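Side-chain contacts in decaprenyl diphosphate synthase (Rhodobacter capsulatus, PDB 3MZV), which probably catalyses the magnesium-dependent condensation of isopentenyl diphosphate units onto farnesyl diphosphate, making a long all-trans prenyl diphosphate for quinone side chains: residues 93-96 with 97-100; 121-124 with 125-129; 272-275 with 276-279. One frame throughout, in Å; residues are numbered along the deposited sequence.

Contact 1: residues 93-96 with 97-100; sequences DDVV and DESR
Asp-93 to Val-96 meet Asp-97 to Ser-99 at a helix C-terminus, where helix 74-96 ends and the chain turns toward strand 101-102. Three backbone bonds define the ending. Asp-97 N closes the last ordinary turn on Asp-93 O (3.2 Å, N-H...O 175°). Ser-99 N then reaches back to Asp-94 O at 2.9 Å, on a lone pair in the carbonyl plane, and Glu-98 N bonds Val-95 O at 2.9 Å from above the carbonyl plane. With Glu-98 at positive phi as the C-prime residue, this is a Schellman motif. Asp-97 CG lies between its backbone N and carbonyl carbon (chi1 57°), which folds the carboxylate back over the helix end. There Asp-97 OD1 takes a very short bond from Ser-99 OG (2.5 Å), and Asp-97 OD2 comes to 4.1 Å from Asp-93 OD1, the two carboxylate planes turned 48° apart. Asp-94 OD2 makes its salt bridge with Arg-102. An alanine in place of Asp-97 lacks the carboxylate, and Ser-99 OG would probably lose this partner and be freer to turn. The sequence Asp-Asp-Val-Val-Asp fits the first aspartate-rich DDxxD motif of prenyl synthases, which in relatives binds the magnesium ions that hold the allylic diphosphate.

Contact 2: residues 121-124 with 125-129; sequences GDYL and FARSF
Tyr-123 OH is gripped twice: it accepts a bond from Arg-127 NH2 (2.7 Å) and is also hydrogen-bonded to Ser-34 O. The hydroxyl sits at the edge of the guanidinium, a little out of its plane. To get there the arginine chain bends at both chi2 and chi3 and arches over the phenol. On the way Arg-127 CG passes above one ring face, 3.9 Å from the Tyr-123 centroid and 19° off the normal, a CH-pi contact offset toward the CE2 rim. The guanidinium does not stack on the ring; its plane stands 75° from it. Tyr-123 CG lies anti to its own N (chi1 -168°), a torsion that places the ring beside the chain of the residue one turn later. The pair is thus an i to i+4 contact on helix 114-133 of the all-helical prenyl synthase fold, and its backbone bears this out, with Arg-127 N bonded to Tyr-123 O at 3.0 Å and Ala-126 N to Asp-122 O at 2.9 Å. The helix lies in the dimer interface: Asp-122 OD2 bonds His-92 of the second subunit, and the Phe-125 ring meets Phe-129 of the second subunit nearly parallel. Within the chain, Phe-125 O accepts both Ser-128 OG (2.9 Å) and Phe-129 N (3.2 Å), from the same face of its carbonyl plane. The bond from Ser-128 OG holds the hydroxyl against its own helix. Arg-127 NE, turned from the phenol, is hydrogen-bonded to Gln-130 OE1.

Contact 3: residues 272-275 with 276-279; sequences DQQD and GDLE
A type II beta turn runs from Gln-274 to Asp-277, closed by Asp-277 N on Gln-274 O at 3.1 Å, and it delivers the chain directly into helix 277-287. Gly-276 occupies the N-cap position with phi 97°, an angle at which a beta-carbon would crowd Asp-275 O, so the absence of a side chain is what lets the turn adopt this form. The side chain of Asp-277 returns the backbone bond: its OD2 accepts from Gln-274 N at 2.8 Å, and the donor arrives from above the carboxylate plane, 44° out of it. One residue therefore holds both the N-H and the C=O of Gln-274. This works because Asp-277 CG stands anti to its carbonyl carbon (chi1 -81°), beside the backbone N, which turns the carboxylate back to the turn. The arrangement is a helix start reached through a tight turn, joining helices 258-270 and 277-287 at the surface of the subunit. OD2 of Asp-277 also makes a salt bridge with Arg-266 on the preceding helix, and that positive group, together with the nearby helix N-terminus, would probably favour the ionised carboxylate. Two waters join the polar contacts. One donates to Asp-277 OD1 at 2.7 Å and more weakly to Asp-275 O; the other links Gln-274 O to Leu-278 N, accepting from that amide at 3.3 Å. Farther back, the extended side chain of Gln-274 reaches Asp-272, where Gln-274 NE2 meets Asp-272 OD1 at 3.2 Å on the syn side of the carboxylate, somewhat out of its plane. Gln-273 turns elsewhere, its NE2 bonded to Val-267 O and Phe-240 O.

Overall arrangement
From the N terminus the three contacts follow in series, none nested in or crossing another, and each is local. Contact 1 ends helix 74-96 and leads into the small hairpin of strands 101-102 and 105-106. Contact 2 lies inside helix 114-133 and closes no loop; its centre is about 19 Å from that of contact 1, and their nearest atoms are about 8 Å apart. The two helices pack on each other, and both contacts touch the second subunit. Contact 3 closes the short connection between helices 258-270 and 277-287, with its centre about 40 Å from that of contact 2 and about 23 Å from that of contact 1, and touches no other chain of the assembly.

Contact 1: residues 93-96 with 97-100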
ATOM      1  N   ASP B  93       2.388  -8.826   4.459  1.00 43.38           N
ATOM      2  CA  ASP B  93       1.938 -10.052   5.156  1.00 46.04           C
ATOM      3  C   ASP B  93       2.929 -10.419   6.267  1.00 46.79           C
ATOM      4  O   ASP B  93       2.515 -10.965   7.280  1.00 47.63           O
ATOM      5  CB  ASP B  93       1.734 -11.236   4.147  1.00 46.50           C
ATOM      6  CG  ASP B  93       0.754 -12.363   4.659  1.00 51.97           C
ATOM      7  OD1 ASP B  93      -0.144 -12.184   5.531  1.00 56.54           O
ATOM      8  OD2 ASP B  93       0.881 -13.496   4.138  1.00 61.66           O
ATOM      9  N   ASP B  94       4.211 -10.079   6.098  1.00 47.49           N
ATOM     10  CA  ASP B  94       5.264 -10.411   7.071  1.00 49.56           C
ATOM     11  C   ASP B  94       5.343  -9.427   8.236  1.00 51.97           C
ATOM     12  O   ASP B  94       5.780  -9.791   9.323  1.00 52.46           O
ATOM     13  CB  ASP B  94       6.652 -10.434   6.401  1.00 50.34           C
ATOM     14  CG  ASP B  94       6.891 -11.681   5.534  1.00 50.12           C
ATOM     15  OD1 ASP B  94       6.135 -12.663   5.633  1.00 51.60           O
ATOM     16  OD2 ASP B  94       7.872 -11.673   4.758  1.00 54.75           O
ATOM     17  N   VAL B  95       4.986  -8.169   8.014  1.00 52.84           N
ATOM     18  CA  VAL B  95       4.787  -7.253   9.126  1.00 55.19           C
ATOM     19  C   VAL B  95       3.584  -7.734   9.936  1.00 57.08           C
ATOM     20  O   VAL B  95       3.684  -7.917  11.155  1.00 58.41           O
ATOM     21  CB  VAL B  95       4.607  -5.800   8.644  1.00 55.25           C
ATOM     22  CG1 VAL B  95       4.231  -4.880   9.809  1.00 54.76           C
ATOM     23  CG2 VAL B  95       5.915  -5.314   8.002  1.00 55.43           C
ATOM     24  N   VAL B  96       2.479  -8.000   9.238  1.00 58.54           N
ATOM     25  CA  VAL B  96       1.192  -8.400   9.845  1.00 60.13           C
ATOM     26  C   VAL B  96       1.317  -9.595  10.843  1.00 62.37           C
ATOM     27  O   VAL B  96       0.955  -9.454  12.026  1.00 62.58           O
ATOM     28  CB  VAL B  96       0.113  -8.630   8.728  1.00 58.93           C
ATOM     29  CG1 VAL B  96      -1.098  -9.393   9.221  1.00 58.55           C
ATOM     30  CG2 VAL B  96      -0.321  -7.272   8.152  1.00 59.70           C
ATOM     31  N   ASP B  97       1.825 -10.750  10.401  1.00 63.72           N
ATOM     32  CA  ASP B  97       2.102 -11.863  11.363  1.00 65.60           C
ATOM     33  C   ASP B  97       3.541 -11.855  11.962  1.00 67.56           C
ATOM     34  O   ASP B  97       3.961 -12.814  12.632  1.00 68.06           O
ATOM     35  CB  ASP B  97       1.688 -13.249  10.795  1.00 65.34           C
ATOM     36  CG  ASP B  97       2.351 -13.592   9.476  1.00 65.60           C
ATOM     37  OD1 ASP B  97       3.546 -13.297   9.311  1.00 69.27           O
ATOM     38  OD2 ASP B  97       1.679 -14.178   8.597  1.00 66.67           O
ATOM     39  N   GLU B  98       4.251 -10.738  11.765  1.00 69.01           N
ATOM     40  CA  GLU B  98       5.596 -10.494  12.309  1.00 70.93           C
ATOM     41  C   GLU B  98       6.499 -11.745  12.123  1.00 71.64           C
ATOM     42  O   GLU B  98       6.953 -12.375  13.096  1.00 73.30           O
ATOM     43  CB  GLU B  98       5.506  -9.951  13.761  1.00 72.27           C
ATOM     44  CG  GLU B  98       5.570  -8.385  13.892  1.00 73.90           C
ATOM     45  CD  GLU B  98       4.194  -7.634  13.997  1.00 75.67           C
ATOM     46  OE1 GLU B  98       3.149  -8.287  14.232  1.00 76.96           O
ATOM     47  OE2 GLU B  98       4.164  -6.370  13.862  1.00 72.82           O
ATOM     48  N   SER B  99       6.734 -12.102  10.851  1.00 70.93           N
ATOM     49  CA  SER B  99       7.440 -13.342  10.490  1.00 71.02           C
ATOM     50  C   SER B  99       8.946 -13.135  10.396  1.00 71.91           C
ATOM     51  O   SER B  99       9.415 -12.133   9.841  1.00 71.93           O
ATOM     52  CB  SER B  99       6.919 -13.907   9.163  1.00 69.55           C
ATOM     53  OG  SER B  99       5.683 -14.566   9.334  1.00 69.27           O
ATOM     54  N   ARG B 100       9.698 -14.105  10.918  1.00 72.73           N
ATOM     55  CA  ARG B 100      11.163 -13.995  11.005  1.00 73.88           C
ATOM     56  C   ARG B 100      11.874 -14.491   9.728  1.00 73.43           C
ATOM     57  O   ARG B 100      12.940 -13.962   9.365  1.00 74.46           O
ATOM     58  CB  ARG B 100      11.675 -14.746  12.247  1.00 74.81           C
TER

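Contact 2: residues 121-124 with 125-129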
ATOM      1  N   GLY B 121       7.033  -1.798   0.693  1.00 35.93           N
ATOM      2  CA  GLY B 121       5.858  -2.304   0.012  1.00 34.82           C
ATOM      3  C   GLY B 121       5.027  -1.142  -0.543  1.00 34.17           C
ATOM      4  O   GLY B 121       4.500  -1.209  -1.662  1.00 32.94           O
ATOM      5  N   ASP B 122       4.883  -0.069   0.232  1.00 34.06           N
ATOM      6  CA  ASP B 122       4.101   1.084  -0.288  1.00 34.57           C
ATOM      7  C   ASP B 122       4.754   1.732  -1.546  1.00 34.95           C
ATOM      8  O   ASP B 122       4.081   2.111  -2.531  1.00 33.69           O
ATOM      9  CB  ASP B 122       3.927   2.167   0.795  1.00 34.79           C
ATOM     10  CG  ASP B 122       2.996   1.738   1.943  1.00 32.13           C
ATOM     11  OD1 ASP B 122       2.239   0.804   1.774  1.00 33.98           O
ATOM     12  OD2 ASP B 122       3.019   2.395   3.005  1.00 36.06           O
ATOM     13  N   TYR B 123       6.065   1.907  -1.470  1.00 36.40           N
ATOM     14  CA  TYR B 123       6.846   2.422  -2.582  1.00 36.59           C
ATOM     15  C   TYR B 123       6.643   1.604  -3.853  1.00 35.15           C
ATOM     16  O   TYR B 123       6.417   2.180  -4.906  1.00 35.21           O
ATOM     17  CB  TYR B 123       8.343   2.460  -2.240  1.00 38.50           C
ATOM     18  CG  TYR B 123       9.167   3.246  -3.255  1.00 39.12           C
ATOM     19  CD1 TYR B 123       9.109   4.636  -3.305  1.00 39.83           C
ATOM     20  CD2 TYR B 123       9.952   2.586  -4.209  1.00 40.34           C
ATOM     21  CE1 TYR B 123       9.867   5.366  -4.220  1.00 39.96           C
ATOM     22  CE2 TYR B 123      10.720   3.323  -5.122  1.00 40.72           C
ATOM     23  CZ  TYR B 123      10.660   4.689  -5.133  1.00 39.51           C
ATOM     24  OH  TYR B 123      11.412   5.430  -6.041  1.00 42.97           O
ATOM     25  N   LEU B 124       6.722   0.284  -3.753  1.00 35.52           N
ATOM     26  CA  LEU B 124       6.569  -0.584  -4.907  1.00 34.34           C
ATOM     27  C   LEU B 124       5.141  -0.547  -5.458  1.00 33.86           C
ATOM     28  O   LEU B 124       4.928  -0.545  -6.670  1.00 32.50           O
ATOM     29  CB  LEU B 124       6.910  -2.023  -4.546  1.00 34.59           C
ATOM     30  CG  LEU B 124       8.334  -2.189  -3.979  1.00 37.05           C
ATOM     31  CD1 LEU B 124       8.622  -3.631  -3.697  1.00 38.85           C
ATOM     32  CD2 LEU B 124       9.347  -1.576  -4.935  1.00 37.92           C
ATOM     33  N   PHE B 125       4.178  -0.552  -4.556  1.00 33.27           N
ATOM     34  CA  PHE B 125       2.801  -0.454  -4.954  1.00 32.18           C
ATOM     35  C   PHE B 125       2.565   0.832  -5.758  1.00 31.09           C
ATOM     36  O   PHE B 125       1.928   0.804  -6.794  1.00 30.74           O
ATOM     37  CB  PHE B 125       1.894  -0.475  -3.735  1.00 31.71           C
ATOM     38  CG  PHE B 125       0.433  -0.623  -4.101  1.00 37.87           C
ATOM     39  CD1 PHE B 125      -0.449   0.437  -3.952  1.00 39.02           C
ATOM     40  CD2 PHE B 125      -0.027  -1.787  -4.684  1.00 41.62           C
ATOM     41  CE1 PHE B 125      -1.806   0.311  -4.307  1.00 41.77           C
ATOM     42  CE2 PHE B 125      -1.369  -1.926  -5.048  1.00 42.50           C
ATOM     43  CZ  PHE B 125      -2.276  -0.846  -4.850  1.00 39.79           C
ATOM     44  N   ALA B 126       3.024   1.950  -5.249  1.00 32.91           N
ATOM     45  CA  ALA B 126       2.886   3.239  -5.931  1.00 33.67           C
ATOM     46  C   ALA B 126       3.580   3.262  -7.302  1.00 34.76           C
ATOM     47  O   ALA B 126       3.003   3.670  -8.306  1.00 33.03           O
ATOM     48  CB  ALA B 126       3.436   4.371  -5.045  1.00 34.71           C
ATOM     49  N   ARG B 127       4.832   2.822  -7.330  1.00 35.03           N
ATOM     50  CA  ARG B 127       5.575   2.765  -8.558  1.00 36.23           C
ATOM     51  C   ARG B 127       4.893   1.864  -9.590  1.00 36.17           C
ATOM     52  O   ARG B 127       4.953   2.138 -10.780  1.00 38.15           O
ATOM     53  CB  ARG B 127       6.989   2.252  -8.263  1.00 37.33           C
ATOM     54  CG  ARG B 127       7.831   3.266  -7.456  1.00 40.37           C
ATOM     55  CD  ARG B 127       8.750   4.212  -8.223  1.00 51.04           C
ATOM     56  NE  ARG B 127       8.144   5.504  -8.433  1.00 53.40           N
ATOM     57  CZ  ARG B 127       8.617   6.725  -8.127  1.00 52.92           C
ATOM     58  NH1 ARG B 127       7.847   7.744  -8.432  1.00 47.35           N
ATOM     59  NH2 ARG B 127       9.800   6.992  -7.565  1.00 54.88           N
ATOM     60  N   SER B 128       4.268   0.809  -9.131  1.00 34.57           N
ATOM     61  CA  SER B 128       3.608  -0.080 -10.048  1.00 36.44           C
ATOM     62  C   SER B 128       2.410   0.587 -10.705  1.00 36.17           C
ATOM     63  O   SER B 128       2.173   0.366 -11.891  1.00 35.75           O
ATOM     64  CB  SER B 128       3.246  -1.399  -9.391  1.00 35.57           C
ATOM     65  OG  SER B 128       2.035  -1.386  -8.656  1.00 35.71           O
ATOM     66  N   PHE B 129       1.640   1.376  -9.945  1.00 35.04           N
ATOM     67  CA  PHE B 129       0.563   2.123 -10.578  1.00 35.51           C
ATOM     68  C   PHE B 129       1.048   3.245 -11.472  1.00 34.97           C
ATOM     69  O   PHE B 129       0.461   3.490 -12.499  1.00 36.07           O
ATOM     70  CB  PHE B 129      -0.512   2.512  -9.570  1.00 35.53           C
ATOM     71  CG  PHE B 129      -1.421   1.388  -9.329  1.00 38.54           C
ATOM     72  CD1 PHE B 129      -1.034   0.378  -8.491  1.00 37.19           C
ATOM     73  CD2 PHE B 129      -2.611   1.247 -10.082  1.00 41.36           C
ATOM     74  CE1 PHE B 129      -1.831  -0.722  -8.306  1.00 38.80           C
ATOM     75  CE2 PHE B 129      -3.405   0.164  -9.891  1.00 41.76           C
ATOM     76  CZ  PHE B 129      -3.002  -0.835  -8.998  1.00 40.91           C
TER

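Contact 3: residues 272-275 with 276-279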
ATOM      1  N   ASP B 272      -4.743 -23.056  23.323  1.00 47.30           N
ATOM      2  CA  ASP B 272      -3.945 -23.821  24.256  1.00 47.52           C
ATOM      3  C   ASP B 272      -3.403 -25.021  23.502  1.00 47.17           C
ATOM      4  O   ASP B 272      -4.012 -26.102  23.483  1.00 46.44           O
ATOM      5  CB  ASP B 272      -4.831 -24.229  25.427  1.00 48.36           C
ATOM      6  CG  ASP B 272      -4.126 -25.135  26.448  1.00 52.33           C
ATOM      7  OD1 ASP B 272      -2.892 -25.375  26.361  1.00 55.42           O
ATOM      8  OD2 ASP B 272      -4.853 -25.622  27.356  1.00 52.71           O
ATOM      9  N   GLN B 273      -2.285 -24.833  22.821  1.00 46.98           N
ATOM     10  CA  GLN B 273      -1.673 -25.923  22.072  1.00 46.64           C
ATOM     11  C   GLN B 273      -0.527 -26.473  22.857  1.00 48.38           C
ATOM     12  O   GLN B 273       0.246 -25.723  23.413  1.00 48.92           O
ATOM     13  CB  GLN B 273      -1.254 -25.476  20.668  1.00 45.34           C
ATOM     14  CG  GLN B 273      -2.448 -25.043  19.862  1.00 45.06           C
ATOM     15  CD  GLN B 273      -2.143 -24.494  18.470  1.00 43.99           C
ATOM     16  OE1 GLN B 273      -0.989 -24.453  18.019  1.00 41.87           O
ATOM     17  NE2 GLN B 273      -3.202 -24.101  17.770  1.00 44.25           N
ATOM     18  N   GLN B 274      -0.425 -27.793  22.923  1.00 48.58           N
ATOM     19  CA  GLN B 274       0.608 -28.426  23.689  1.00 51.81           C
ATOM     20  C   GLN B 274       1.270 -29.437  22.795  1.00 51.75           C
ATOM     21  O   GLN B 274       0.794 -29.708  21.706  1.00 50.01           O
ATOM     22  CB  GLN B 274       0.040 -29.077  24.967  1.00 52.39           C
ATOM     23  CG  GLN B 274      -0.863 -28.119  25.813  1.00 54.33           C
ATOM     24  CD  GLN B 274      -1.389 -28.771  27.088  1.00 58.38           C
ATOM     25  OE1 GLN B 274      -0.797 -29.717  27.600  1.00 61.32           O
ATOM     26  NE2 GLN B 274      -2.510 -28.274  27.594  1.00 58.79           N
ATOM     27  N   ASP B 275       2.375 -30.002  23.255  1.00 53.11           N
ATOM     28  CA  ASP B 275       3.095 -30.970  22.425  1.00 53.59           C
ATOM     29  C   ASP B 275       2.235 -32.144  22.058  1.00 51.03           C
ATOM     30  O   ASP B 275       1.530 -32.705  22.899  1.00 51.34           O
ATOM     31  CB  ASP B 275       4.377 -31.431  23.096  1.00 55.99           C
ATOM     32  CG  ASP B 275       5.426 -30.375  23.029  1.00 59.47           C
ATOM     33  OD1 ASP B 275       5.997 -30.187  21.930  1.00 63.06           O
ATOM     34  OD2 ASP B 275       5.640 -29.705  24.058  1.00 65.87           O
ATOM     35  N   GLY B 276       2.274 -32.492  20.772  1.00 49.00           N
ATOM     36  CA  GLY B 276       1.474 -33.584  20.250  1.00 46.48           C
ATOM     37  C   GLY B 276       0.155 -33.138  19.606  1.00 44.44           C
ATOM     38  O   GLY B 276      -0.450 -33.902  18.865  1.00 42.77           O
ATOM     39  N   ASP B 277      -0.287 -31.915  19.877  1.00 42.80           N
ATOM     40  CA  ASP B 277      -1.590 -31.442  19.410  1.00 41.74           C
ATOM     41  C   ASP B 277      -1.715 -31.341  17.877  1.00 40.74           C
ATOM     42  O   ASP B 277      -2.762 -31.686  17.311  1.00 37.88           O
ATOM     43  CB  ASP B 277      -1.972 -30.132  20.086  1.00 41.05           C
ATOM     44  CG  ASP B 277      -2.538 -30.337  21.466  1.00 43.15           C
ATOM     45  OD1 ASP B 277      -2.966 -31.468  21.806  1.00 41.59           O
ATOM     46  OD2 ASP B 277      -2.640 -29.336  22.193  1.00 41.47           O
ATOM     47  N   LEU B 278      -0.671 -30.905  17.180  1.00 40.70           N
ATOM     48  CA  LEU B 278      -0.708 -31.001  15.719  1.00 41.45           C
ATOM     49  C   LEU B 278      -0.978 -32.429  15.220  1.00 41.06           C
ATOM     50  O   LEU B 278      -1.800 -32.639  14.313  1.00 41.28           O
ATOM     51  CB  LEU B 278       0.576 -30.445  15.068  1.00 41.29           C
ATOM     52  CG  LEU B 278       0.722 -30.606  13.553  1.00 41.55           C
ATOM     53  CD1 LEU B 278      -0.413 -29.921  12.778  1.00 39.81           C
ATOM     54  CD2 LEU B 278       2.086 -30.029  13.092  1.00 43.61           C
ATOM     55  N   GLU B 279      -0.285 -33.390  15.792  1.00 42.83           N
ATOM     56  CA  GLU B 279      -0.460 -34.790  15.384  1.00 42.95           C
ATOM     57  C   GLU B 279      -1.852 -35.287  15.742  1.00 41.12           C
ATOM     58  O   GLU B 279      -2.455 -36.013  14.962  1.00 39.06           O
ATOM     59  CB  GLU B 279       0.616 -35.684  15.952  1.00 45.34           C
ATOM     60  CG  GLU B 279       2.040 -35.257  15.454  1.00 50.10           C
ATOM     61  CD  GLU B 279       2.734 -34.157  16.301  1.00 55.67           C
ATOM     62  OE1 GLU B 279       2.088 -33.289  16.941  1.00 54.17           O
ATOM     63  OE2 GLU B 279       3.990 -34.162  16.309  1.00 63.65           O
TER
HETATM   64  O   HOH W   1       1.305 -28.754  18.647  1.00 40.00           O
HETATM   65  O   HOH W   2      -1.770 -32.794  23.781  1.00 32.00           O